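Local atomic coordinates of suppressor protein MPT5 (Saccharomyces cerevisiae, PDB entry 5BZ1), a protein that binds specific sequences in the 3'-UTRs of target mRNAs through its Pumilio-repeat domain and regulates their expression after transcription, including negative regulation of HO. Residues L32-P35 and S36-N39; Y86-V89 and F90-S93; L298-T301 and I302-T306; S287-V290 and I291-S294. All blocks are in the same frame, centred on the assembly; numbering follows the deposited sequence.

Contact 1. Residues L32-P35 and S36-N39; sequences LETP and SESN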
# COMPACT_ATOMS: atom_id res chain seq x y z
N LEU A 32 24.69 -16.83 -24.41
CA LEU A 32 25.01 -15.84 -23.38
C LEU A 32 25.43 -16.52 -22.09
O LEU A 32 26.22 -15.98 -21.32
CB LEU A 32 23.81 -14.93 -23.12
CG LEU A 32 23.50 -13.88 -24.19
CD1 LEU A 32 22.14 -13.24 -23.95
CD2 LEU A 32 24.58 -12.82 -24.22
N GLU A 33 24.90 -17.73 -21.86
CA GLU A 33 25.25 -18.50 -20.68
C GLU A 33 26.51 -19.34 -20.89
O GLU A 33 26.95 -20.04 -19.99
CB GLU A 33 24.08 -19.41 -20.27
CG GLU A 33 22.82 -18.68 -19.84
CD GLU A 33 21.66 -19.63 -19.60
OE1 GLU A 33 20.63 -19.20 -19.03
OE2 GLU A 33 21.77 -20.82 -19.98
N THR A 34 27.08 -19.25 -22.09
CA THR A 34 28.31 -19.96 -22.43
C THR A 34 29.51 -19.04 -22.26
O THR A 34 29.76 -18.18 -23.10
CB THR A 34 28.28 -20.49 -23.88
OG1 THR A 34 27.06 -21.20 -24.11
CG2 THR A 34 29.47 -21.41 -24.15
N PRO A 35 30.27 -19.23 -21.16
CA PRO A 35 31.37 -18.36 -20.73
C PRO A 35 32.36 -18.03 -21.85
O PRO A 35 32.73 -16.86 -22.00
CB PRO A 35 32.07 -19.18 -19.65
CG PRO A 35 30.98 -20.03 -19.08
CD PRO A 35 30.11 -20.39 -20.26
N SER A 36 32.76 -19.03 -22.63
CA SER A 36 33.72 -18.82 -23.71
C SER A 36 33.19 -17.87 -24.79
O SER A 36 33.96 -17.13 -25.40
CB SER A 36 34.10 -20.16 -24.36
OG SER A 36 32.99 -20.73 -25.03
N GLU A 37 31.88 -17.87 -25.00
CA GLU A 37 31.29 -17.13 -26.11
C GLU A 37 30.39 -15.98 -25.67
O GLU A 37 29.91 -15.21 -26.51
CB GLU A 37 30.50 -18.07 -27.02
CG GLU A 37 31.32 -19.23 -27.58
CD GLU A 37 30.54 -20.09 -28.54
OE1 GLU A 37 30.52 -19.77 -29.75
OE2 GLU A 37 29.94 -21.09 -28.10
N SER A 38 30.17 -15.86 -24.36
CA SER A 38 29.22 -14.88 -23.81
C SER A 38 29.46 -13.45 -24.31
O SER A 38 28.58 -12.86 -24.93
CB SER A 38 29.25 -14.90 -22.28
OG SER A 38 28.27 -14.02 -21.75
N ASN A 39 30.65 -12.92 -24.04
CA ASN A 39 30.99 -11.56 -24.46
C ASN A 39 30.85 -11.33 -25.96
O ASN A 39 30.32 -10.30 -26.39
CB ASN A 39 32.41 -11.19 -24.01
CG ASN A 39 32.49 -10.88 -22.53
OD1 ASN A 39 31.48 -10.62 -21.87
ND2 ASN A 39 33.71 -10.89 -21.99
O HOH W 1 32.83 -14.55 -22.80

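Contact 2. Residues Y86-V89 and F90-S93; sequences YPNV and FQIS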
# COMPACT_ATOMS: atom_id res chain seq x y z
N TYR A 86 13.44 4.94 -23.03
CA TYR A 86 12.83 5.67 -21.91
C TYR A 86 11.58 6.50 -22.25
O TYR A 86 10.67 6.59 -21.42
CB TYR A 86 13.86 6.48 -21.10
CG TYR A 86 14.28 7.82 -21.69
CD1 TYR A 86 13.51 8.96 -21.50
CD2 TYR A 86 15.46 7.94 -22.41
CE1 TYR A 86 13.89 10.18 -22.03
CE2 TYR A 86 15.85 9.15 -22.94
CZ TYR A 86 15.07 10.26 -22.75
OH TYR A 86 15.47 11.46 -23.29
N PRO A 87 11.51 7.09 -23.46
CA PRO A 87 10.25 7.80 -23.74
C PRO A 87 9.03 6.87 -23.83
O PRO A 87 7.91 7.36 -23.78
CB PRO A 87 10.51 8.44 -25.11
CG PRO A 87 12.00 8.57 -25.21
CD PRO A 87 12.53 7.35 -24.51
N ASN A 88 9.26 5.56 -23.96
CA ASN A 88 8.17 4.62 -24.21
C ASN A 88 7.73 3.79 -23.00
O ASN A 88 7.05 2.78 -23.16
CB ASN A 88 8.54 3.66 -25.35
CG ASN A 88 9.10 4.39 -26.55
OD1 ASN A 88 8.40 5.14 -27.22
ND2 ASN A 88 10.38 4.15 -26.83
N VAL A 89 8.12 4.21 -21.80
CA VAL A 89 7.86 3.43 -20.60
C VAL A 89 6.38 3.15 -20.32
O VAL A 89 6.05 2.11 -19.76
CB VAL A 89 8.53 4.04 -19.34
CG1 VAL A 89 10.05 3.90 -19.42
CG2 VAL A 89 8.13 5.50 -19.16
N PHE A 90 5.50 4.07 -20.71
CA PHE A 90 4.06 3.84 -20.53
C PHE A 90 3.59 2.68 -21.39
O PHE A 90 2.91 1.77 -20.91
CB PHE A 90 3.23 5.08 -20.85
CG PHE A 90 1.74 4.84 -20.77
CD1 PHE A 90 1.11 4.78 -19.54
CD2 PHE A 90 0.98 4.67 -21.92
CE1 PHE A 90 -0.27 4.55 -19.45
CE2 PHE A 90 -0.39 4.44 -21.85
CZ PHE A 90 -1.01 4.38 -20.60
N GLN A 91 3.93 2.73 -22.68
CA GLN A 91 3.56 1.68 -23.63
C GLN A 91 4.12 0.33 -23.20
O GLN A 91 3.46 -0.70 -23.30
CB GLN A 91 4.09 2.04 -25.02
CG GLN A 91 3.99 0.90 -26.03
CD GLN A 91 4.67 1.24 -27.33
OE1 GLN A 91 5.37 2.25 -27.43
NE2 GLN A 91 4.46 0.41 -28.34
N ILE A 92 5.36 0.35 -22.71
CA ILE A 92 6.02 -0.86 -22.26
C ILE A 92 5.37 -1.43 -21.00
O ILE A 92 5.15 -2.64 -20.90
CB ILE A 92 7.51 -0.59 -22.01
CG1 ILE A 92 8.22 -0.25 -23.32
CG2 ILE A 92 8.17 -1.79 -21.35
CD1 ILE A 92 9.63 0.29 -23.16
N SER A 93 5.05 -0.57 -20.04
CA SER A 93 4.53 -1.00 -18.74
C SER A 93 3.14 -1.65 -18.82
O SER A 93 2.84 -2.56 -18.04
CB SER A 93 4.51 0.17 -17.76
OG SER A 93 5.80 0.73 -17.63
O HOH W 2 5.88 6.75 -21.84
O HOH W 3 5.54 4.89 -26.69

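Contact 3. Residues L298-T301 and I302-T306; sequences LLTT and IDIFT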
# COMPACT_ATOMS: atom_id res chain seq x y z
N LEU A 298 -11.25 9.05 23.36
CA LEU A 298 -11.73 7.78 23.90
C LEU A 298 -12.97 8.01 24.76
O LEU A 298 -13.98 7.32 24.60
CB LEU A 298 -10.63 7.09 24.71
CG LEU A 298 -11.00 5.75 25.37
CD1 LEU A 298 -11.54 4.78 24.33
CD2 LEU A 298 -9.81 5.15 26.10
N LEU A 299 -12.89 8.98 25.66
CA LEU A 299 -14.02 9.33 26.52
C LEU A 299 -15.24 9.76 25.70
O LEU A 299 -16.36 9.35 25.98
CB LEU A 299 -13.63 10.45 27.49
CG LEU A 299 -12.59 10.12 28.56
CD1 LEU A 299 -12.31 11.35 29.42
CD2 LEU A 299 -13.06 8.96 29.42
N THR A 300 -14.99 10.58 24.68
CA THR A 300 -16.05 11.01 23.77
C THR A 300 -16.64 9.82 23.00
O THR A 300 -17.84 9.75 22.76
CB THR A 300 -15.52 12.07 22.78
OG1 THR A 300 -14.87 13.12 23.51
CG2 THR A 300 -16.66 12.66 21.96
N THR A 301 -15.77 8.89 22.62
CA THR A 301 -16.19 7.68 21.91
C THR A 301 -17.07 6.79 22.80
O THR A 301 -18.05 6.20 22.32
CB THR A 301 -14.97 6.88 21.41
OG1 THR A 301 -14.26 7.64 20.42
CG2 THR A 301 -15.40 5.55 20.80
N ILE A 302 -16.73 6.70 24.08
CA ILE A 302 -17.52 5.92 25.03
C ILE A 302 -18.91 6.54 25.19
O ILE A 302 -19.91 5.82 25.26
CB ILE A 302 -16.82 5.81 26.40
CG1 ILE A 302 -15.48 5.09 26.27
CG2 ILE A 302 -17.69 5.06 27.40
CD1 ILE A 302 -14.69 4.99 27.57
N ASP A 303 -18.96 7.87 25.23
CA ASP A 303 -20.22 8.60 25.30
C ASP A 303 -21.13 8.29 24.11
O ASP A 303 -22.32 8.04 24.26
CB ASP A 303 -19.97 10.11 25.37
CG ASP A 303 -19.39 10.55 26.71
OD1 ASP A 303 -19.52 9.80 27.70
OD2 ASP A 303 -18.81 11.66 26.77
N ILE A 304 -20.54 8.30 22.91
CA ILE A 304 -21.28 8.04 21.68
C ILE A 304 -21.83 6.61 21.64
O ILE A 304 -23.00 6.39 21.32
CB ILE A 304 -20.40 8.30 20.44
CG1 ILE A 304 -20.01 9.78 20.37
CG2 ILE A 304 -21.12 7.88 19.17
CD1 ILE A 304 -19.03 10.10 19.25
N PHE A 305 -20.97 5.64 21.96
CA PHE A 305 -21.37 4.24 22.01
C PHE A 305 -22.40 3.98 23.10
O PHE A 305 -23.22 3.07 22.99
CB PHE A 305 -20.15 3.34 22.20
CG PHE A 305 -19.42 3.04 20.92
CD1 PHE A 305 -19.15 1.72 20.56
CD2 PHE A 305 -19.01 4.06 20.08
CE1 PHE A 305 -18.47 1.43 19.39
CE2 PHE A 305 -18.34 3.77 18.90
CZ PHE A 305 -18.07 2.46 18.56
N THR A 306 -22.35 4.77 24.17
CA THR A 306 -23.32 4.64 25.26
C THR A 306 -24.70 5.14 24.81
O THR A 306 -25.71 4.45 25.00
CB THR A 306 -22.87 5.40 26.52
OG1 THR A 306 -21.63 4.85 26.99
CG2 THR A 306 -23.92 5.30 27.62

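Contact 4. Residues S287-V290 and I291-S294; sequences SDDV and INAS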
# COMPACT_ATOMS: atom_id res chain seq x y z
N SER A 287 4.51 10.54 22.22
CA SER A 287 4.67 11.88 22.81
C SER A 287 3.47 12.25 23.67
O SER A 287 2.41 11.63 23.56
CB SER A 287 4.86 12.93 21.72
OG SER A 287 3.69 13.06 20.94
N ASP A 288 3.63 13.26 24.51
CA ASP A 288 2.56 13.66 25.43
C ASP A 288 1.29 14.14 24.71
O ASP A 288 0.19 13.70 25.05
CB ASP A 288 3.05 14.69 26.44
CG ASP A 288 3.73 14.05 27.64
OD1 ASP A 288 3.51 12.85 27.87
OD2 ASP A 288 4.48 14.76 28.36
N ASP A 289 1.44 15.01 23.72
CA ASP A 289 0.27 15.57 23.03
C ASP A 289 -0.57 14.51 22.32
O ASP A 289 -1.79 14.61 22.27
CB ASP A 289 0.68 16.67 22.04
CG ASP A 289 -0.38 17.76 21.92
OD1 ASP A 289 -0.96 18.13 22.96
OD2 ASP A 289 -0.63 18.23 20.79
N VAL A 290 0.10 13.49 21.77
CA VAL A 290 -0.58 12.32 21.21
C VAL A 290 -1.46 11.66 22.28
O VAL A 290 -2.59 11.24 22.01
CB VAL A 290 0.43 11.29 20.66
CG1 VAL A 290 -0.23 9.95 20.41
CG2 VAL A 290 1.10 11.81 19.39
N ILE A 291 -0.93 11.59 23.50
CA ILE A 291 -1.61 10.94 24.62
C ILE A 291 -2.80 11.75 25.16
O ILE A 291 -3.88 11.19 25.37
CB ILE A 291 -0.61 10.62 25.76
CG1 ILE A 291 0.40 9.57 25.29
CG2 ILE A 291 -1.34 10.14 27.01
CD1 ILE A 291 1.71 9.56 26.07
N ASN A 292 -2.60 13.05 25.36
CA ASN A 292 -3.67 13.94 25.81
C ASN A 292 -4.86 13.92 24.85
O ASN A 292 -6.02 13.91 25.27
CB ASN A 292 -3.17 15.38 25.94
CG ASN A 292 -1.75 15.47 26.47
OD1 ASN A 292 -1.35 14.70 27.34
ND2 ASN A 292 -0.99 16.43 25.95
N ALA A 293 -4.55 13.93 23.56
CA ALA A 293 -5.57 13.91 22.52
C ALA A 293 -6.37 12.60 22.56
O ALA A 293 -7.59 12.61 22.49
CB ALA A 293 -4.93 14.10 21.15
N SER A 294 -5.65 11.49 22.68
CA SER A 294 -6.27 10.17 22.70
C SER A 294 -7.27 10.00 23.85
O SER A 294 -8.32 9.37 23.69
CB SER A 294 -5.20 9.08 22.80
OG SER A 294 -4.25 9.21 21.76

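Contact 1. Residues L32-P35 and S36-N39
Ser38 and Leu32 meet in a local side-chain-to-backbone contact across the turn where helix 22-32 ends and helix 38-49 begins. Ser38 OG donates to Leu32 O at 2.9 Å, tilted 19° from the carbonyl plane. The hydroxyl looks back to the end of the first helix because it stands anti to its own backbone nitrogen (chi1 -176°). Thr34 O serves the middle of the turn: Glu37 N gives it a bond of 2.9 Å from above the carbonyl plane, and Ser38 N adds a weak one. The side chains of Thr34 and Glu37 run alongside each other, pointing the same way. Thr34 CG2 touches Ser36 OG at 3.7 Å and Glu37 OE2 at 4.0 Å, while Thr34 OG1 is hydrogen-bonded to Lys30 O. With an alanine at Ser38 the hydroxyl on Leu32 O is gone, and the end of helix 22-32 would probably be held less firmly to the start of the next helix. Leu32 packs on Leu65 and Leu69, which places the turn beside helix 62-69. The arrangement is a short interhelical turn within the first repeat of the all-helical Pumilio scaffold.

Contact 2. Residues Y86-V89 and F90-S93
The amide groups of Asn88 and Gln91 lie side by side, pointing the same way, with their planes 88° apart. Their oxygens do not pair directly; a water donates to both and bridges them, at 2.9 Å to Asn88 OD1 and 2.7 Å to Gln91 OE1. Gln91 OE1 also rests 4.0 Å from Asn88 CB, brought there by an extended chain that leaves the backbone with CG anti to N (chi1 169°). One face of the Tyr86 ring takes Pro87 CD, 3.3 Å above the plane and offset toward the rim, and the ring meets Phe126 edge-to-face. Asn88 occupies the N-cap of helix 89-93, but its side chain makes no capping bond. Its backbone O accepts from Ile92 N in the first turn. Ile92 CG1 lies 3.3 Å from Asn88 O. Val89 O is gripped twice by Ser93, whose N and OG arrive from opposite faces of the carbonyl plane, OG at 2.6 Å. A second water joins Pro87 O to Phe90 N at the helix start. Around this short helix of the third Pumilio repeat, Ile92 packs on Leu54 and Ile57 of helix 53-57 and on Leu102 of helix 98-107, while Phe90 packs on Gln131, Thr134 and Leu135 of helix 129-137.

Contact 3. Residues L298-T301 and I302-T306
Thr301 and Phe305 stand one helical turn apart and side by side, joined by both backbone and side chain. Among the backbone bonds, Phe305 N to Thr301 O is the straightest of four successive i to i+4 links, with an N-H...O angle of 170°; the others join Ile302 N to Leu298 O, Asp303 N to Leu299 O and Ile304 N to Thr300 O. Side-chain carbons also pack beside the carbonyls: CG1 of Ile302 lies 3.2 Å from Leu298 O, and CG1 of Ile304 lies 3.2 Å from Thr300 O. In both, CG1 is anti to the residue's own carbonyl carbon (chi1 -62° and -64°), which turns it back toward the preceding turn. Of the polar side chains, Thr306 OG1 donates to Ile302 O at 2.6 Å from above the carbonyl plane, across from Thr306 N on the other face, so one oxygen has two donors. Thr300 OG1 and Thr301 OG1 turn back to Asn296 O and Ile297 O, and Asp303 OD1 forms a salt bridge with Lys364. The apolar contacts are lighter: Thr301 CG2 lies 3.9 Å from Phe305 CE2, and Leu298 CG lies 4.4 Å from Ile302 CD1. Leu298 and Phe305 pack against helices 253-273 and 318-326; Thr301, Ile304 and Phe305 meet Leu244 of helix 244-248, and Ile302 touches Phe361 of helix 354-375.

Contact 4. Residues S287-V290 and I291-S294
Ile291 folds its side chain back over the first turn of helix 288-307, toward Ser287 and Asp288. Its CB lies 3.3 Å from Asp288 O. CG1, set anti to the residue's own carbonyl carbon (chi1 -66°), comes next to Ser287 O at 3.4 Å, and the terminal CD1 lies 3.3 Å from that same oxygen, with Asp288 OD1 4.2 Å away. Its backbone nitrogen makes weak bonds to Ser287 O and to Asp288 O, whereas Asn292 N reaches Asp288 O almost linearly. Ser287 holds the N-cap position, so this is the opening turn of a helix, and the acidic side chains of Asp288 and Asp289 sit where the helix dipole would probably favour negative charge. Asp289 and Asn292 cross at about a right angle, their carboxylate and amide planes 71° apart, and Asn292 ND2 donates a weak bond of 3.4 Å to Asp289 OD1. One turn on, Val290 O is held by two donors from opposite faces of its plane, Ser294 OG at 2.6 Å and Ser294 N at 3.1 Å. A valine in place of Ser294 has no hydroxyl, and Val290 O would probably be gripped within this turn from one face of its plane rather than two. Val290 and Ser294 both pack on Ile267 of helix 253-273, and they meet Phe230 and Leu233 of helix 229-240 respectively.

Overall arrangement
From the N terminus, contact 1 closes the turn between helices 22-32 and 38-49, and contact 2 forms the first turn of helix 89-93 after the loop from helix 75-85, their centres about 30 Å apart. Nearly two hundred residues later, contact 4 opens helix 288-307 and contact 3 follows further along that helix, their centres about 18 Å apart. All four follow in series; none nests or crosses. Contacts 1 and 3 lie on opposite sides of the chain's centre, about 71 Å between centres, so the set spans much of the elongated repeat scaffold. Contact 1 ties successive helices, while contacts 4 and 3 lie along one helix that packs on helix 253-273 toward the C-terminal end.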